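Long-range contacts in importin subunit beta-1 (Saccharomyces cerevisiae, PDB 5OWU), which functions in nuclear protein import by associating with importin alpha, which binds the classical nuclear localization signal of cargo proteins: residues V546-L550 / I576-L580; Q552-V556 / L569-Q573; F603-E607 / T639-Y643. One frame throughout, in Å; residues are numbered along the deposited sequence. Where two conformers were deposited one is given.

Contact 1. Residues V546-L550 / I576-L580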
loop_
_atom_site.group_PDB
_atom_site.type_symbol
_atom_site.label_atom_id
_atom_site.label_comp_id
_atom_site.label_asym_id
_atom_site.label_seq_id
_atom_site.Cartn_x
_atom_site.Cartn_y
_atom_site.Cartn_z
ATOM N N VAL A 546 17.477 2.678 -28.591
ATOM C CA VAL A 546 17.809 2.956 -27.199
ATOM C C VAL A 546 19.320 3.046 -27.027
ATOM O O VAL A 546 19.830 3.969 -26.382
ATOM C CB VAL A 546 17.168 1.918 -26.256
ATOM C CG1 VAL A 546 15.642 2.057 -26.289
ATOM C CG2 VAL A 546 17.609 0.493 -26.594
ATOM N N MET A 547 20.063 2.132 -27.652
ATOM C CA MET A 547 21.520 2.196 -27.591
ATOM C C MET A 547 22.013 3.551 -28.082
ATOM O O MET A 547 22.654 4.303 -27.334
ATOM C CB MET A 547 22.120 1.037 -28.393
ATOM C CG MET A 547 21.830 -0.313 -27.733
ATOM S SD MET A 547 22.582 -1.777 -28.468
ATOM C CE MET A 547 22.019 -1.687 -30.168
ATOM N N ASP A 548 21.672 3.909 -29.324
ATOM C CA ASP A 548 22.006 5.234 -29.835
ATOM C C ASP A 548 21.561 6.317 -28.858
ATOM O O ASP A 548 22.319 7.243 -28.543
ATOM C CB ASP A 548 21.356 5.442 -31.206
ATOM C CG ASP A 548 21.870 4.466 -32.262
ATOM O OD1 ASP A 548 22.519 3.463 -31.897
ATOM O OD2 ASP A 548 21.606 4.697 -33.463
ATOM N N LYS A 549 20.334 6.201 -28.343
ATOM C CA LYS A 549 19.817 7.250 -27.472
ATOM C C LYS A 549 20.658 7.371 -26.214
ATOM O O LYS A 549 20.956 8.484 -25.755
ATOM C CB LYS A 549 18.359 6.971 -27.116
ATOM C CG LYS A 549 17.651 8.142 -26.450
ATOM C CD LYS A 549 17.384 9.259 -27.454
ATOM C CE LYS A 549 16.784 10.472 -26.777
ATOM N NZ LYS A 549 16.492 11.569 -27.743
ATOM N N LEU A 550 21.065 6.238 -25.644
ATOM C CA LEU A 550 21.941 6.308 -24.485
ATOM C C LEU A 550 23.188 7.107 -24.836
ATOM O O LEU A 550 23.562 8.048 -24.123
ATOM C CB LEU A 550 22.295 4.899 -24.005
ATOM C CG LEU A 550 23.121 4.779 -22.723
ATOM C CD1 LEU A 550 22.414 5.451 -21.562
ATOM C CD2 LEU A 550 23.416 3.307 -22.408
ATOM N N ILE A 576 15.844 5.079 -20.465
ATOM C CA ILE A 576 16.589 4.405 -21.521
ATOM C C ILE A 576 17.134 3.077 -21.019
ATOM O O ILE A 576 17.028 2.048 -21.691
ATOM C CB ILE A 576 17.722 5.311 -22.035
ATOM C CG1 ILE A 576 17.141 6.536 -22.752
ATOM C CG2 ILE A 576 18.653 4.545 -22.979
ATOM C CD1 ILE A 576 18.155 7.637 -22.982
ATOM N N LEU A 577 17.765 3.087 -19.845
ATOM C CA LEU A 577 18.404 1.874 -19.347
ATOM C C LEU A 577 17.373 0.790 -19.043
ATOM O O LEU A 577 17.638 -0.397 -19.248
ATOM C CB LEU A 577 19.251 2.200 -18.112
ATOM C CG LEU A 577 20.514 3.023 -18.411
ATOM C CD1 LEU A 577 21.070 3.665 -17.160
ATOM C CD2 LEU A 577 21.584 2.179 -19.089
ATOM N N THR A 578 16.187 1.174 -18.571
ATOM C CA THR A 578 15.127 0.192 -18.340
ATOM C C THR A 578 14.730 -0.493 -19.647
ATOM O O THR A 578 14.694 -1.734 -19.736
ATOM C CB THR A 578 13.928 0.881 -17.683
ATOM O OG1 THR A 578 14.349 1.480 -16.446
ATOM C CG2 THR A 578 12.790 -0.111 -17.401
ATOM N N VAL A 579 14.457 0.300 -20.689
ATOM C CA VAL A 579 14.118 -0.316 -21.973
ATOM C C VAL A 579 15.274 -1.169 -22.476
ATOM O O VAL A 579 15.067 -2.253 -23.030
ATOM C CB VAL A 579 13.725 0.747 -23.015
ATOM C CG1 VAL A 579 13.325 0.070 -24.331
ATOM C CG2 VAL A 579 12.589 1.600 -22.501
ATOM N N LEU A 580 16.507 -0.683 -22.315
ATOM C CA LEU A 580 17.674 -1.410 -22.806
ATOM C C LEU A 580 17.816 -2.752 -22.107
ATOM O O LEU A 580 18.132 -3.764 -22.742
ATOM C CB LEU A 580 18.933 -0.561 -22.608
ATOM C CG LEU A 580 20.282 -1.172 -23.003
ATOM C CD1 LEU A 580 20.302 -1.577 -24.466
ATOM C CD2 LEU A 580 21.408 -0.186 -22.710
#
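Val546 and Val579 meet through their methyl groups. CG1 of Val546 lies 3.6 Å from CG1 of Val579, and the two side chains cross obliquely. The other branch, Val546 CG2, faces the end of Leu580, 4.0 Å from its CD1. That same CD1 also takes Met547 CG, at 3.8 Å, although the CB of Met547 points away from the partner helix. CD1 of Leu580 thus lies against two successive residues, Val546 and Met547. Its second methyl, CD2, turns to Leu550 CD2. Leu550 CD2 also meets Leu577 CD2, at 4.0 Å, so one methyl serves two leucines a helical turn apart.

Both segments belong to HEAT 13. Helices 536-553 and 563-586 form the antiparallel pair of this repeat. Their axes here run at 151° and come within 9.6 Å.

Ile576 adds contacts of another kind. With CG1 beside the backbone N (chi1 -67°), its CG2 branch is anti to that N and points at the partner backbone. Ile576 CG2 sits 3.6 Å from the carbonyl O of Val546 and also touches Leu550 CB. The approach to the carbonyl is van der Waals contact with a methyl; the oxygen accepts its hydrogen bond from Leu550 N. The longer branch goes to a charged residue. Ile576 CD1 reaches Lys549 CG at 3.5 Å, nearly at right angles to the lysine chain.

Polar bonding lies at the far end of that chain. Lys549 bends at chi2 (72°), which carries NZ away from the isoleucine. NZ is hydrogen-bonded to Asn508 OD1 and to Gln552 OE1. Phe521 of helix 516-530 packs on both Ile576 and Val579. Phe602 of helix 595-607 packs on Leu577 and Leu580.

Contact 2. Residues Q552-V556 / L569-Q573; sequences QTMSV and LQELQ
Thr553 and Gln573 lie alongside each other, running in opposite senses, and share the one hydrogen bond between the segments. Gln573 NE2 donates to Thr553 OG1 at 3.2 Å. The N-H points at the oxygen with an angle of 161°, and the oxygen lies 9° out of the amide plane. OG1 sits between the backbone N and the carbonyl carbon (chi1 65°), where it also hydrogen-bonds to Leu550 O one turn back. Two bonds therefore hold the hydroxyl. Thr553 CG2 packs on Leu572 CD2 at 3.7 Å, and Thr553 CB meets Leu569 CD1. With an alanine in place of Gln573, Thr553 OG1 would probably lose its N-H donor and Met554 CG its amide neighbour.

The other side is looser. Here helix 536-553 gives way to a type I turn from Thr553 to Val556. Val556 CG1 and Leu569 CD2 meet tip to tip at 4.1 Å, and both residues are partly exposed. Ser555 turns back to its own segment, its OG bonding Gln552 O.

The contact joins the two helices of HEAT 13 near their connection. Helix 595-607 packs on Met554 and Gln573 through Leu605, and helix 516-530 touches Leu572 through Arg517 and Phe521.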
loop_
_atom_site.group_PDB
_atom_site.type_symbol
_atom_site.label_atom_id
_atom_site.label_comp_id
_atom_site.label_asym_id
_atom_site.label_seq_id
_atom_site.Cartn_x
_atom_site.Cartn_y
_atom_site.Cartn_z
ATOM N N GLN A 552 23.531 9.404 -26.973
ATOM C CA GLN A 552 23.221 10.820 -27.094
ATOM C C GLN A 552 23.198 11.482 -25.727
ATOM O O GLN A 552 23.782 12.557 -25.533
ATOM C CB GLN A 552 21.886 10.996 -27.812
ATOM C CG GLN A 552 21.520 12.429 -28.080
ATOM C CD GLN A 552 20.115 12.559 -28.607
ATOM O OE1 GLN A 552 19.175 12.805 -27.847
ATOM N NE2 GLN A 552 19.959 12.380 -29.910
ATOM N N THR A 553 22.558 10.833 -24.746
ATOM C CA THR A 553 22.474 11.464 -23.435
ATOM C C THR A 553 23.853 11.606 -22.822
ATOM O O THR A 553 24.094 12.522 -22.023
ATOM C CB THR A 553 21.561 10.674 -22.492
ATOM O OG1 THR A 553 22.132 9.385 -22.219
ATOM C CG2 THR A 553 20.159 10.521 -23.089
ATOM N N MET A 554 24.777 10.733 -23.195
ATOM C CA MET A 554 26.098 10.792 -22.603
ATOM C C MET A 554 26.998 11.789 -23.312
ATOM O O MET A 554 28.153 11.956 -22.907
ATOM C CB MET A 554 26.709 9.394 -22.595
ATOM C CG MET A 554 25.946 8.445 -21.659
ATOM S SD MET A 554 26.531 6.737 -21.785
ATOM C CE MET A 554 26.119 6.413 -23.468
ATOM N N SER A 555 26.492 12.472 -24.340
ATOM C CA SER A 555 27.205 13.593 -24.936
ATOM C C SER A 555 26.884 14.915 -24.248
ATOM O O SER A 555 27.462 15.944 -24.613
ATOM C CB SER A 555 26.878 13.697 -26.434
ATOM O OG SER A 555 25.586 14.249 -26.662
ATOM N N VAL A 556 25.992 14.904 -23.258
ATOM C CA VAL A 556 25.513 16.125 -22.613
ATOM C C VAL A 556 26.486 16.526 -21.515
ATOM O O VAL A 556 26.755 15.745 -20.596
ATOM C CB VAL A 556 24.099 15.934 -22.040
ATOM C CG1 VAL A 556 23.655 17.162 -21.232
ATOM C CG2 VAL A 556 23.099 15.655 -23.153
ATOM N N LEU A 569 17.710 14.849 -16.962
ATOM C CA LEU A 569 18.652 13.985 -17.662
ATOM C C LEU A 569 18.764 12.624 -16.981
ATOM O O LEU A 569 18.778 11.585 -17.653
ATOM C CB LEU A 569 20.020 14.666 -17.741
ATOM C CG LEU A 569 21.130 13.860 -18.415
ATOM C CD1 LEU A 569 20.796 13.582 -19.877
ATOM C CD2 LEU A 569 22.457 14.594 -18.293
ATOM N N GLN A 570 18.852 12.606 -15.649
ATOM C CA GLN A 570 18.973 11.339 -14.931
ATOM C C GLN A 570 17.746 10.456 -15.151
ATOM O O GLN A 570 17.873 9.252 -15.406
ATOM C CB GLN A 570 19.195 11.606 -13.442
ATOM C CG GLN A 570 20.651 11.921 -13.107
ATOM C CD GLN A 570 20.812 12.893 -11.948
ATOM O OE1 GLN A 570 19.842 13.242 -11.273
ATOM N NE2 GLN A 570 22.045 13.330 -11.708
ATOM N N GLU A 571 16.545 11.038 -15.051
ATOM C CA GLU A 571 15.323 10.268 -15.301
ATOM C C GLU A 571 15.293 9.731 -16.727
ATOM O O GLU A 571 14.881 8.589 -16.956
ATOM C CB GLU A 571 14.091 11.132 -15.025
ATOM C CG GLU A 571 12.743 10.541 -15.488
ATOM C CD GLU A 571 12.308 9.332 -14.671
ATOM O OE1 GLU A 571 13.004 8.991 -13.691
ATOM O OE2 GLU A 571 11.266 8.724 -15.012
ATOM N N LEU A 572 15.734 10.536 -17.701
ATOM C CA LEU A 572 15.780 10.067 -19.086
ATOM C C LEU A 572 16.739 8.893 -19.242
ATOM O O LEU A 572 16.427 7.908 -19.926
ATOM C CB LEU A 572 16.181 11.211 -20.016
ATOM C CG LEU A 572 16.499 10.821 -21.460
ATOM C CD1 LEU A 572 15.297 10.116 -22.121
ATOM C CD2 LEU A 572 16.903 12.044 -22.253
ATOM N N GLN A 573 17.919 8.978 -18.627
ATOM C CA GLN A 573 18.862 7.868 -18.727
ATOM C C GLN A 573 18.310 6.620 -18.048
ATOM O O GLN A 573 18.529 5.501 -18.520
ATOM C CB GLN A 573 20.208 8.261 -18.123
ATOM C CG GLN A 573 20.909 9.353 -18.904
ATOM C CD GLN A 573 22.283 9.653 -18.360
ATOM O OE1 GLN A 573 22.445 9.908 -17.170
ATOM N NE2 GLN A 573 23.281 9.621 -19.230
#

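Contact 3. Residues F603-E607 / T639-Y643; sequences FRLLE and TFSPY
The Phe603 ring carries Thr639 CG2 over one face. The methyl stands 3.7 Å from the ring centroid, 20° off the normal, in a CH-pi contact. It is offset toward the rim, and its closest ring atom is Phe603 CZ. At the edge of the same ring, near its plane, lies the backbone CA of Phe640, 4.0 Å from Phe603 CE1. Tyr643 approaches this ring obliquely. The two planes are 29° apart, but the rings are slid so far that they barely overlap. Their closest atoms are Phe603 CD1 and Tyr643 CE2, 3.6 Å apart.

The Tyr643 ring has its own CH-pi partner. Leu606 CD1 lies over one face, 4.0 Å from the centroid. CG of Tyr643 is anti to its carbonyl carbon, which sets the ring against both Leu606 CD1 and Phe603.

Helix 595-607 belongs to HEAT 14, and helix 637-649 to HEAT 15. Each is the first helix of its repeat. They run roughly parallel, at 33°, with axes 11.8 Å apart at these segments. That is the side-by-side stacking of successive repeats in a HEAT solenoid. The rings of Phe603 and Tyr643 bridge this spacing.

The polar end of the contact is on the solvent side, where Glu607 is exposed. Tyr643 OH donates to Glu607 OE2, which comes in at the ring edge near its plane. The separation of these two oxygens, 2.4 Å, is very short, so the fine geometry of the pair is doubtful. The Glu607 chain is bent at chi2.

On the inner side, Phe640 meets Phe662 edge-to-face and also touches the ring of Phe619. Leu606 packs on Val618 and Phe619 of helix 615-629.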
loop_
_atom_site.group_PDB
_atom_site.type_symbol
_atom_site.label_atom_id
_atom_site.label_comp_id
_atom_site.label_asym_id
_atom_site.label_seq_id
_atom_site.Cartn_x
_atom_site.Cartn_y
_atom_site.Cartn_z
ATOM N N PHE A 603 30.332 1.110 -17.761
ATOM C CA PHE A 603 31.427 1.560 -16.912
ATOM C C PHE A 603 31.536 3.077 -16.919
ATOM O O PHE A 603 31.682 3.698 -15.859
ATOM C CB PHE A 603 32.737 0.909 -17.353
ATOM C CG PHE A 603 32.835 -0.544 -16.996
ATOM C CD1 PHE A 603 32.523 -0.973 -15.719
ATOM C CD2 PHE A 603 33.210 -1.485 -17.941
ATOM C CE1 PHE A 603 32.600 -2.312 -15.384
ATOM C CE2 PHE A 603 33.290 -2.825 -17.609
ATOM C CZ PHE A 603 32.984 -3.236 -16.330
ATOM N N ARG A 604 31.423 3.703 -18.094
ATOM C CA ARG A 604 31.478 5.158 -18.121
ATOM C C ARG A 604 30.389 5.741 -17.234
ATOM O O ARG A 604 30.655 6.599 -16.380
ATOM C CB ARG A 604 31.371 5.664 -19.561
ATOM C CG ARG A 604 32.666 5.486 -20.348
ATOM C CD ARG A 604 32.469 5.719 -21.831
ATOM N NE ARG A 604 31.931 7.045 -22.111
ATOM C CZ ARG A 604 31.472 7.429 -23.297
ATOM N NH1 ARG A 604 31.477 6.586 -24.322
ATOM N NH2 ARG A 604 30.994 8.655 -23.459
ATOM N N LEU A 605 29.164 5.224 -17.363
ATOM C CA LEU A 605 28.080 5.706 -16.518
ATOM C C LEU A 605 28.395 5.490 -15.048
ATOM O O LEU A 605 28.033 6.314 -14.200
ATOM C CB LEU A 605 26.775 5.009 -16.897
ATOM C CG LEU A 605 26.202 5.434 -18.247
ATOM C CD1 LEU A 605 25.119 4.464 -18.686
ATOM C CD2 LEU A 605 25.651 6.851 -18.171
ATOM N N LEU A 606 29.068 4.383 -14.723
ATOM C CA LEU A 606 29.398 4.107 -13.330
ATOM C C LEU A 606 30.500 5.023 -12.819
ATOM O O LEU A 606 30.563 5.297 -11.615
ATOM C CB LEU A 606 29.812 2.643 -13.160
ATOM C CG LEU A 606 28.724 1.569 -13.272
ATOM C CD1 LEU A 606 29.328 0.188 -13.096
ATOM C CD2 LEU A 606 27.604 1.783 -12.258
ATOM N N GLU A 607 31.375 5.505 -13.702
ATOM C CA GLU A 607 32.453 6.383 -13.264
ATOM C C GLU A 607 32.061 7.852 -13.285
ATOM O O GLU A 607 32.834 8.693 -12.812
ATOM C CB GLU A 607 33.701 6.173 -14.130
ATOM C CG GLU A 607 34.519 4.956 -13.734
ATOM C CD GLU A 607 35.013 5.015 -12.293
ATOM O OE1 GLU A 607 34.895 6.085 -11.658
ATOM O OE2 GLU A 607 35.504 3.983 -11.787
ATOM N N THR A 639 36.986 -6.218 -14.148
ATOM C CA THR A 639 36.686 -4.792 -14.050
ATOM C C THR A 639 35.411 -4.527 -13.257
ATOM O O THR A 639 35.310 -3.500 -12.578
ATOM C CB THR A 639 36.557 -4.186 -15.445
ATOM O OG1 THR A 639 37.787 -4.365 -16.158
ATOM C CG2 THR A 639 36.234 -2.692 -15.368
ATOM N N PHE A 640 34.422 -5.420 -13.338
ATOM C CA PHE A 640 33.148 -5.162 -12.673
ATOM C C PHE A 640 33.209 -5.451 -11.177
ATOM O O PHE A 640 32.461 -4.846 -10.404
ATOM C CB PHE A 640 32.045 -5.993 -13.328
ATOM C CG PHE A 640 30.684 -5.740 -12.765
ATOM C CD1 PHE A 640 30.163 -4.460 -12.729
ATOM C CD2 PHE A 640 29.919 -6.780 -12.281
ATOM C CE1 PHE A 640 28.904 -4.228 -12.208
ATOM C CE2 PHE A 640 28.665 -6.553 -11.764
ATOM C CZ PHE A 640 28.156 -5.282 -11.725
ATOM N N SER A 641 34.101 -6.342 -10.751
ATOM C CA SER A 641 34.128 -6.791 -9.359
ATOM C C SER A 641 34.196 -5.654 -8.350
ATOM O O SER A 641 33.427 -5.680 -7.375
ATOM C CB SER A 641 35.308 -7.754 -9.165
ATOM O OG SER A 641 35.472 -8.068 -7.792
ATOM N N PRO A 642 35.068 -4.654 -8.499
ATOM C CA PRO A 642 35.086 -3.570 -7.500
ATOM C C PRO A 642 33.743 -2.877 -7.362
ATOM O O PRO A 642 33.262 -2.665 -6.236
ATOM C CB PRO A 642 36.182 -2.627 -8.029
ATOM C CG PRO A 642 37.016 -3.471 -8.929
ATOM C CD PRO A 642 36.083 -4.457 -9.546
ATOM N N TYR A 643 33.113 -2.530 -8.488
ATOM C CA TYR A 643 31.790 -1.918 -8.443
ATOM C C TYR A 643 30.797 -2.833 -7.748
ATOM O O TYR A 643 30.044 -2.399 -6.870
ATOM C CB TYR A 643 31.302 -1.604 -9.855
ATOM C CG TYR A 643 32.173 -0.641 -10.616
ATOM C CD1 TYR A 643 32.190 0.708 -10.301
ATOM C CD2 TYR A 643 32.958 -1.080 -11.668
ATOM C CE1 TYR A 643 32.981 1.587 -11.002
ATOM C CE2 TYR A 643 33.749 -0.211 -12.371
ATOM C CZ TYR A 643 33.755 1.118 -12.036
ATOM O OH TYR A 643 34.544 1.983 -12.744
#

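How the contacts relate
Contacts 1 and 2 lie on the same helix pair, 536-553 with 563-586, and their centres are about 10 Å apart. Contact 2 is nearer the connection between the helices. The two meet where Ile576 CD1 touches Thr553 CG2 at 3.5 Å. Contact 3 is later in the chain, its centre about 18 Å from each of the others, and joins HEAT 14 to HEAT 15. Leu605 of segment 603-607 packs on contacts 1 and 2. Its CD1 lies 4.1 Å from Leu550 CD1 of contact 1, and its CD2 lies 3.7 Å from Met554 SD of contact 2. Leu605 takes no part in contact 3 itself; Phe603 and Leu606 of the same segment do.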